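Local coordinates for protein aminopeptidase YwaD (Bacillus subtilis, PDB 6HC6) that is a secreted two-zinc aminopeptidase that removes single amino acids from the N-termini of peptides, acting on arginyl, lysyl and leucyl substrates among others, at residues I148-R153 and A208-K213; L111-G116 and L217-F222; E160-A165 and K171-Y176. All blocks are in the same frame, centred on the assembly; numbering follows the deposited sequence.

Contact 1: I148-R153 and A208-K213; sequences IALISR and ALTQQK
Leu150 lies against Leu209 and Thr210 in the PA domain of this M28 aminopeptidase, where an inner strand of the mixed sheet meets the C-terminal part of helix 203-209 and the residues after it. Along strand 148-152, Ile148 comes first and turns its side chain to Ile174 and Ala127 of the two adjoining strands, while Ala149 and Ile151, on the other face of the sheet, both pack on Phe140. Leu150, between those two, makes every contact with 208-213. Its CG stands anti to the backbone N (chi1 179°), which carries both methyls out from the sheet to the second segment. Leu150 CD2 settles on the backbone between Leu209 and Thr210, with Thr210 N only 3.4 Å from Leu150 CD2. The same Leu150 CD2 lies 3.6 Å from Leu209 CB and also touches the CG2 methyl of Thr210, so the leucine rests on peptide backbone as well as on side chains. Leu150 CD1 meets Leu209 CD1 at 3.9 Å, the two leucines crossing at a slant. Further on, Ser152 turns its OG onto the carbonyl O of Arg153. The guanidinium of Arg153 leaves the contact for a salt bridge with the C-terminal carboxylate of Lys455. Opposite Leu150, Leu209 to Gln212 form a type I turn. Ala208 O is gripped twice there, by Gln211 N and, from the other face of its plane, by Gln212 NE2. Thr210 OG1, which also bonds to Glu207 O, accepts from Gln211 NE2 at 2.7 Å; the N-H...O angle is 163° and the oxygen lies in the plane of the glutamine amide.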
# COMPACT_ATOMS: atom_id res chain seq x y z
N ILE A 148 29.80 8.99 -3.06
CA ILE A 148 28.35 8.87 -2.89
C ILE A 148 27.69 9.61 -4.05
O ILE A 148 27.88 10.81 -4.21
CB ILE A 148 27.89 9.43 -1.54
CG1 ILE A 148 28.60 8.71 -0.40
CG2 ILE A 148 26.37 9.28 -1.40
CD1 ILE A 148 28.52 9.46 0.94
N ALA A 149 26.92 8.87 -4.84
CA ALA A 149 26.24 9.44 -6.00
C ALA A 149 25.03 10.23 -5.55
O ALA A 149 24.15 9.68 -4.87
CB ALA A 149 25.83 8.34 -6.98
N LEU A 150 24.97 11.50 -5.92
CA LEU A 150 23.83 12.36 -5.63
C LEU A 150 23.03 12.51 -6.92
O LEU A 150 23.54 13.07 -7.90
CB LEU A 150 24.30 13.71 -5.09
CG LEU A 150 23.23 14.74 -4.75
CD1 LEU A 150 22.33 14.28 -3.60
CD2 LEU A 150 23.91 16.05 -4.39
N ILE A 151 21.80 12.01 -6.92
CA ILE A 151 20.99 11.87 -8.13
C ILE A 151 19.68 12.59 -7.90
O ILE A 151 19.01 12.37 -6.88
CB ILE A 151 20.74 10.39 -8.46
CG1 ILE A 151 22.05 9.60 -8.43
CG2 ILE A 151 20.05 10.25 -9.81
CD1 ILE A 151 21.88 8.12 -8.72
N SER A 152 19.29 13.43 -8.84
CA SER A 152 17.96 14.01 -8.78
C SER A 152 16.94 12.97 -9.21
O SER A 152 17.19 12.15 -10.09
CB SER A 152 17.86 15.23 -9.69
OG SER A 152 16.51 15.66 -9.79
N ARG A 153 15.78 13.02 -8.57
CA ARG A 153 14.65 12.24 -9.06
C ARG A 153 14.26 12.72 -10.45
O ARG A 153 14.47 13.89 -10.81
CB ARG A 153 13.49 12.36 -8.07
CG ARG A 153 12.16 11.84 -8.57
CD ARG A 153 11.05 12.12 -7.56
NE ARG A 153 9.85 11.35 -7.90
CZ ARG A 153 8.63 11.62 -7.44
NH1 ARG A 153 8.46 12.65 -6.63
NH2 ARG A 153 7.59 10.87 -7.80
N ALA A 208 21.01 21.72 -1.82
CA ALA A 208 22.15 22.14 -1.01
C ALA A 208 23.31 21.18 -1.17
O ALA A 208 24.46 21.60 -1.35
CB ALA A 208 21.74 22.25 0.46
N LEU A 209 23.03 19.87 -1.13
CA LEU A 209 24.09 18.86 -1.21
C LEU A 209 24.87 18.94 -2.50
O LEU A 209 26.04 18.53 -2.53
CB LEU A 209 23.50 17.46 -1.09
CG LEU A 209 23.29 16.86 0.28
CD1 LEU A 209 23.11 15.35 0.11
CD2 LEU A 209 24.47 17.23 1.19
N THR A 210 24.25 19.39 -3.60
CA THR A 210 25.00 19.50 -4.85
C THR A 210 26.18 20.46 -4.73
O THR A 210 27.04 20.47 -5.62
CB THR A 210 24.13 19.96 -6.02
OG1 THR A 210 23.70 21.32 -5.81
CG2 THR A 210 22.93 19.05 -6.22
N GLN A 211 26.23 21.27 -3.68
CA GLN A 211 27.31 22.23 -3.50
C GLN A 211 28.34 21.79 -2.47
O GLN A 211 29.32 22.52 -2.25
CB GLN A 211 26.75 23.60 -3.11
CG GLN A 211 25.57 24.06 -3.94
CD GLN A 211 25.93 24.22 -5.41
OE1 GLN A 211 26.71 25.09 -5.78
NE2 GLN A 211 25.36 23.36 -6.25
N GLN A 212 28.16 20.63 -1.83
CA GLN A 212 29.04 20.19 -0.76
C GLN A 212 30.06 19.17 -1.24
O GLN A 212 29.86 18.49 -2.25
CB GLN A 212 28.24 19.59 0.40
CG GLN A 212 27.04 20.41 0.85
CD GLN A 212 27.39 21.82 1.21
OE1 GLN A 212 28.48 22.11 1.70
NE2 GLN A 212 26.45 22.73 0.97
N LYS A 213 31.16 19.06 -0.49
CA LYS A 213 32.24 18.17 -0.90
C LYS A 213 31.97 16.71 -0.54
O LYS A 213 32.26 15.82 -1.34
CB LYS A 213 33.55 18.64 -0.26
CG LYS A 213 34.01 20.01 -0.76
CD LYS A 213 34.51 19.94 -2.18
CE LYS A 213 35.34 21.16 -2.52
NZ LYS A 213 34.68 22.41 -2.02

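Contact 2: L111-G116 and L217-F222; sequences LQAASG and LKLKAF
This is a purely apolar contact between side chains of two strands that do not pair with each other: Leu111 and Ala113 of strand 107-113 meet Leu217 and Leu219 of strand 214-222. Strand 97-104 lies between the two in the sheet, and their side chains join over one of its faces, where Leu102 touches both Leu111 and Leu217. The short axes of 111-113 and 217-222 come no closer than 9.6 Å and run in roughly the same direction, 41° from parallel, so no backbone hydrogen bond links them and the leucines span the gap. Leu111 uses both branches. Its CG is set between the backbone N and the carbonyl carbon (chi1 69°), and the fork opens across the gap: Leu111 CD2 reaches Leu217 CD1 at 3.9 Å, and Leu111 CD1 reaches Leu219 CD2 at 3.8 Å. The same Leu219 methyl bears on Ala113, Leu219 CD2 to Ala113 CB 4.0 Å, and thus seats itself against two methyl groups of the facing strand, Leu111 CD1 and Ala113 CB, which are themselves 4.1 Å apart. Leu217 meets Leu111 differently: its CB does not aim straight at the other strand, but with CG anti to the backbone N (chi1 -157°) the CD1 methyl swings closer. Val199 fills in beside Leu111 and Leu219, and Pro197 touches Leu217 and Leu219. On the backbone of the second strand, Leu219 N is hydrogen-bonded to Thr120 OG1, while Lys218 pairs with Thr101 of the intervening strand. Aliphatic side chains meeting within a mixed sheet whose first and last strands also pair form an aliphatic core consistent with that of a PA domain.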
# COMPACT_ATOMS: atom_id res chain seq x y z
N LEU A 111 16.06 11.52 5.99
CA LEU A 111 16.13 10.58 4.89
C LEU A 111 15.11 9.48 5.06
O LEU A 111 14.61 9.23 6.16
CB LEU A 111 17.54 9.98 4.75
CG LEU A 111 18.03 9.01 5.85
CD1 LEU A 111 17.60 7.56 5.59
CD2 LEU A 111 19.54 9.06 5.96
N GLN A 112 14.82 8.80 3.96
CA GLN A 112 14.10 7.54 3.99
C GLN A 112 14.92 6.54 3.20
O GLN A 112 15.25 6.79 2.04
CB GLN A 112 12.69 7.67 3.40
CG GLN A 112 11.66 8.12 4.41
CD GLN A 112 10.99 6.94 5.06
OE1 GLN A 112 10.08 6.34 4.49
NE2 GLN A 112 11.44 6.58 6.26
N ALA A 113 15.27 5.43 3.84
CA ALA A 113 16.13 4.44 3.22
C ALA A 113 15.30 3.47 2.40
O ALA A 113 14.17 3.14 2.77
CB ALA A 113 16.94 3.69 4.28
N ALA A 114 15.86 3.03 1.28
CA ALA A 114 15.15 2.13 0.40
C ALA A 114 15.22 0.70 0.93
O ALA A 114 16.30 0.18 1.21
CB ALA A 114 15.74 2.19 -1.01
N SER A 115 14.06 0.07 1.09
CA SER A 115 14.03 -1.34 1.42
C SER A 115 14.82 -2.13 0.38
O SER A 115 14.72 -1.87 -0.82
CB SER A 115 12.58 -1.83 1.49
OG SER A 115 12.51 -3.20 1.83
N GLY A 116 15.64 -3.06 0.85
CA GLY A 116 16.47 -3.85 -0.04
C GLY A 116 17.82 -3.26 -0.37
O GLY A 116 18.53 -3.82 -1.21
N LEU A 217 26.81 9.00 5.87
CA LEU A 217 25.56 8.26 6.00
C LEU A 217 25.71 7.22 7.10
O LEU A 217 26.71 6.50 7.14
CB LEU A 217 25.22 7.61 4.66
CG LEU A 217 23.79 7.23 4.32
CD1 LEU A 217 22.96 8.47 4.10
CD2 LEU A 217 23.84 6.40 3.05
N LYS A 218 24.74 7.18 8.02
CA LYS A 218 24.69 6.15 9.06
C LYS A 218 23.36 5.43 8.91
O LYS A 218 22.30 6.05 9.07
CB LYS A 218 24.82 6.75 10.46
CG LYS A 218 26.13 7.49 10.70
CD LYS A 218 26.33 7.84 12.18
CE LYS A 218 27.56 8.73 12.36
NZ LYS A 218 27.72 9.21 13.76
N LEU A 219 23.41 4.14 8.59
CA LEU A 219 22.20 3.36 8.36
C LEU A 219 22.33 2.01 9.04
O LEU A 219 23.32 1.30 8.84
CB LEU A 219 21.93 3.16 6.87
CG LEU A 219 21.60 4.39 6.03
CD1 LEU A 219 21.73 4.04 4.57
CD2 LEU A 219 20.20 4.91 6.33
N LYS A 220 21.32 1.65 9.82
CA LYS A 220 21.26 0.37 10.50
C LYS A 220 20.10 -0.44 9.94
O LYS A 220 19.02 0.10 9.68
CB LYS A 220 21.11 0.56 12.02
CG LYS A 220 20.42 -0.59 12.74
CD LYS A 220 21.17 -1.01 13.99
CE LYS A 220 20.37 -2.00 14.82
NZ LYS A 220 20.95 -2.19 16.18
N ALA A 221 20.35 -1.73 9.72
CA ALA A 221 19.33 -2.67 9.28
C ALA A 221 18.73 -3.37 10.48
O ALA A 221 19.45 -3.96 11.29
CB ALA A 221 19.91 -3.70 8.31
N PHE A 222 17.41 -3.30 10.61
CA PHE A 222 16.70 -4.04 11.64
C PHE A 222 16.21 -5.35 11.02
O PHE A 222 15.46 -5.33 10.05
CB PHE A 222 15.54 -3.21 12.18
CG PHE A 222 15.99 -2.03 12.98
CD1 PHE A 222 16.35 -0.85 12.34
CD2 PHE A 222 16.12 -2.12 14.35
CE1 PHE A 222 16.79 0.24 13.08
CE2 PHE A 222 16.57 -1.04 15.09
CZ PHE A 222 16.90 0.14 14.45

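Contact 3: E160-A165 and K171-Y176; sequences EKAKNA and KAVIIY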
# COMPACT_ATOMS: atom_id res chain seq x y z
N GLU A 160 16.77 1.97 -11.42
CA GLU A 160 17.69 2.23 -12.53
C GLU A 160 18.78 3.20 -12.12
O GLU A 160 19.96 3.02 -12.46
CB GLU A 160 16.92 2.77 -13.74
CG GLU A 160 16.43 1.69 -14.71
CD GLU A 160 15.13 2.06 -15.42
OE1 GLU A 160 14.41 1.14 -15.87
OE2 GLU A 160 14.83 3.27 -15.53
N LYS A 161 18.41 4.25 -11.38
CA LYS A 161 19.41 5.20 -10.89
C LYS A 161 20.40 4.51 -9.97
O LYS A 161 21.62 4.65 -10.13
CB LYS A 161 18.73 6.36 -10.17
CG LYS A 161 17.77 7.17 -11.03
CD LYS A 161 16.93 8.10 -10.16
CE LYS A 161 15.91 8.88 -11.00
NZ LYS A 161 16.54 9.96 -11.81
N ALA A 162 19.90 3.74 -8.99
CA ALA A 162 20.78 3.09 -8.03
C ALA A 162 21.66 2.05 -8.70
O ALA A 162 22.84 1.91 -8.36
CB ALA A 162 19.98 2.46 -6.91
N LYS A 163 21.09 1.31 -9.66
CA LYS A 163 21.87 0.29 -10.37
C LYS A 163 22.97 0.93 -11.21
O LYS A 163 24.09 0.43 -11.26
CB LYS A 163 20.93 -0.56 -11.22
CG LYS A 163 21.60 -1.46 -12.21
CD LYS A 163 20.58 -2.11 -13.14
CE LYS A 163 19.77 -1.06 -13.90
NZ LYS A 163 19.40 -1.53 -15.26
N ASN A 164 22.66 2.05 -11.88
CA ASN A 164 23.69 2.74 -12.65
C ASN A 164 24.80 3.24 -11.74
O ASN A 164 25.99 3.14 -12.07
CB ASN A 164 23.09 3.90 -13.44
CG ASN A 164 22.23 3.44 -14.59
OD1 ASN A 164 22.31 2.28 -15.02
ND2 ASN A 164 21.41 4.34 -15.11
N ALA A 165 24.44 3.79 -10.58
CA ALA A 165 25.45 4.28 -9.66
C ALA A 165 26.32 3.14 -9.14
O ALA A 165 27.55 3.27 -9.06
CB ALA A 165 24.79 5.03 -8.50
N LYS A 171 29.75 4.36 -3.75
CA LYS A 171 29.69 3.77 -2.42
C LYS A 171 28.29 3.82 -1.82
O LYS A 171 28.00 3.03 -0.91
CB LYS A 171 30.66 4.50 -1.47
CG LYS A 171 32.09 3.98 -1.52
CD LYS A 171 32.83 4.33 -0.24
CE LYS A 171 34.32 4.06 -0.35
NZ LYS A 171 34.59 2.64 -0.69
N ALA A 172 27.44 4.71 -2.31
CA ALA A 172 26.08 4.89 -1.83
C ALA A 172 25.38 5.80 -2.83
O ALA A 172 26.02 6.43 -3.68
CB ALA A 172 26.03 5.48 -0.42
N VAL A 173 24.06 5.86 -2.70
CA VAL A 173 23.20 6.65 -3.58
C VAL A 173 22.30 7.49 -2.70
O VAL A 173 21.64 6.97 -1.80
CB VAL A 173 22.35 5.77 -4.51
CG1 VAL A 173 21.46 6.63 -5.42
CG2 VAL A 173 23.23 4.86 -5.35
N ILE A 174 22.29 8.80 -2.94
CA ILE A 174 21.32 9.72 -2.36
C ILE A 174 20.48 10.26 -3.51
O ILE A 174 21.01 10.90 -4.43
CB ILE A 174 22.00 10.85 -1.58
CG1 ILE A 174 22.94 10.27 -0.51
CG2 ILE A 174 20.97 11.80 -0.99
CD1 ILE A 174 23.80 11.32 0.19
N ILE A 175 19.18 9.98 -3.49
CA ILE A 175 18.26 10.49 -4.49
C ILE A 175 17.43 11.57 -3.84
O ILE A 175 16.85 11.35 -2.77
CB ILE A 175 17.37 9.37 -5.06
CG1 ILE A 175 18.23 8.23 -5.62
CG2 ILE A 175 16.46 9.92 -6.14
CD1 ILE A 175 17.46 7.01 -6.11
N TYR A 176 17.39 12.76 -4.44
CA TYR A 176 16.61 13.84 -3.87
C TYR A 176 15.41 14.17 -4.75
O TYR A 176 15.48 14.11 -5.98
CB TYR A 176 17.46 15.10 -3.62
CG TYR A 176 18.08 15.76 -4.83
CD1 TYR A 176 19.31 15.33 -5.33
CD2 TYR A 176 17.47 16.86 -5.42
CE1 TYR A 176 19.90 15.97 -6.42
CE2 TYR A 176 18.06 17.50 -6.50
CZ TYR A 176 19.26 17.05 -7.00
OH TYR A 176 19.84 17.69 -8.08
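Val173 packs against Ala162 and Ala165 within the beta-alpha-beta unit of strand 148-152, helix 158-167 and strand 172-176 in the PA domain. Helix and strand run roughly antiparallel, with 147° between their directions, and the short axes approach to 8.5 Å. The helix offers two alanines to the valine. The CG2 branch of Val173 does the touching: it is anti to the carbonyl carbon, while CG1 takes the position anti to the backbone N (chi1 180°). Val173 CG2 presses on Ala165 CB at 3.5 Å. It also reaches the backbone of the helix, where Ala162 CA is 4.0 Å from Val173 CG2, and so bridges neighbouring turns. Two residues on, Ile175 meets the aliphatic part of Lys161. That lysine is stretched as far as CE and then bends at its last torsion (chi4 -74°), which takes the buried ammonium group away to the backbone carbonyls of Leu134, Ser152 and Gly154. Three hydrogen bonds thus hold NZ, while lower down the same side chain Lys161 CD lies 4.2 Å from Ile175 CD1.

All three contacts belong to one mixed sheet and its helices, away from the zinc-binding residues. Along the chain they are concentric: contact 3 is innermost, contact 1 encloses it, and contact 2, formed by the ranges farthest apart in sequence, encloses both. Centres lie about 11 Å apart for contacts 1 and 3, 13 Å for contacts 2 and 3, and 18 Å for contacts 1 and 2. Contacts 1 and 3 are joined directly through neighbouring strands 148-152 and 172-176, where Ala149 O probably accepts a hydrogen bond from Ile174 N. Contacts 2 and 3 touch through Leu217 and Ala172. Well-separated parts of the chain thus meet in the sheet that includes the PA domain, apart from the zinc site.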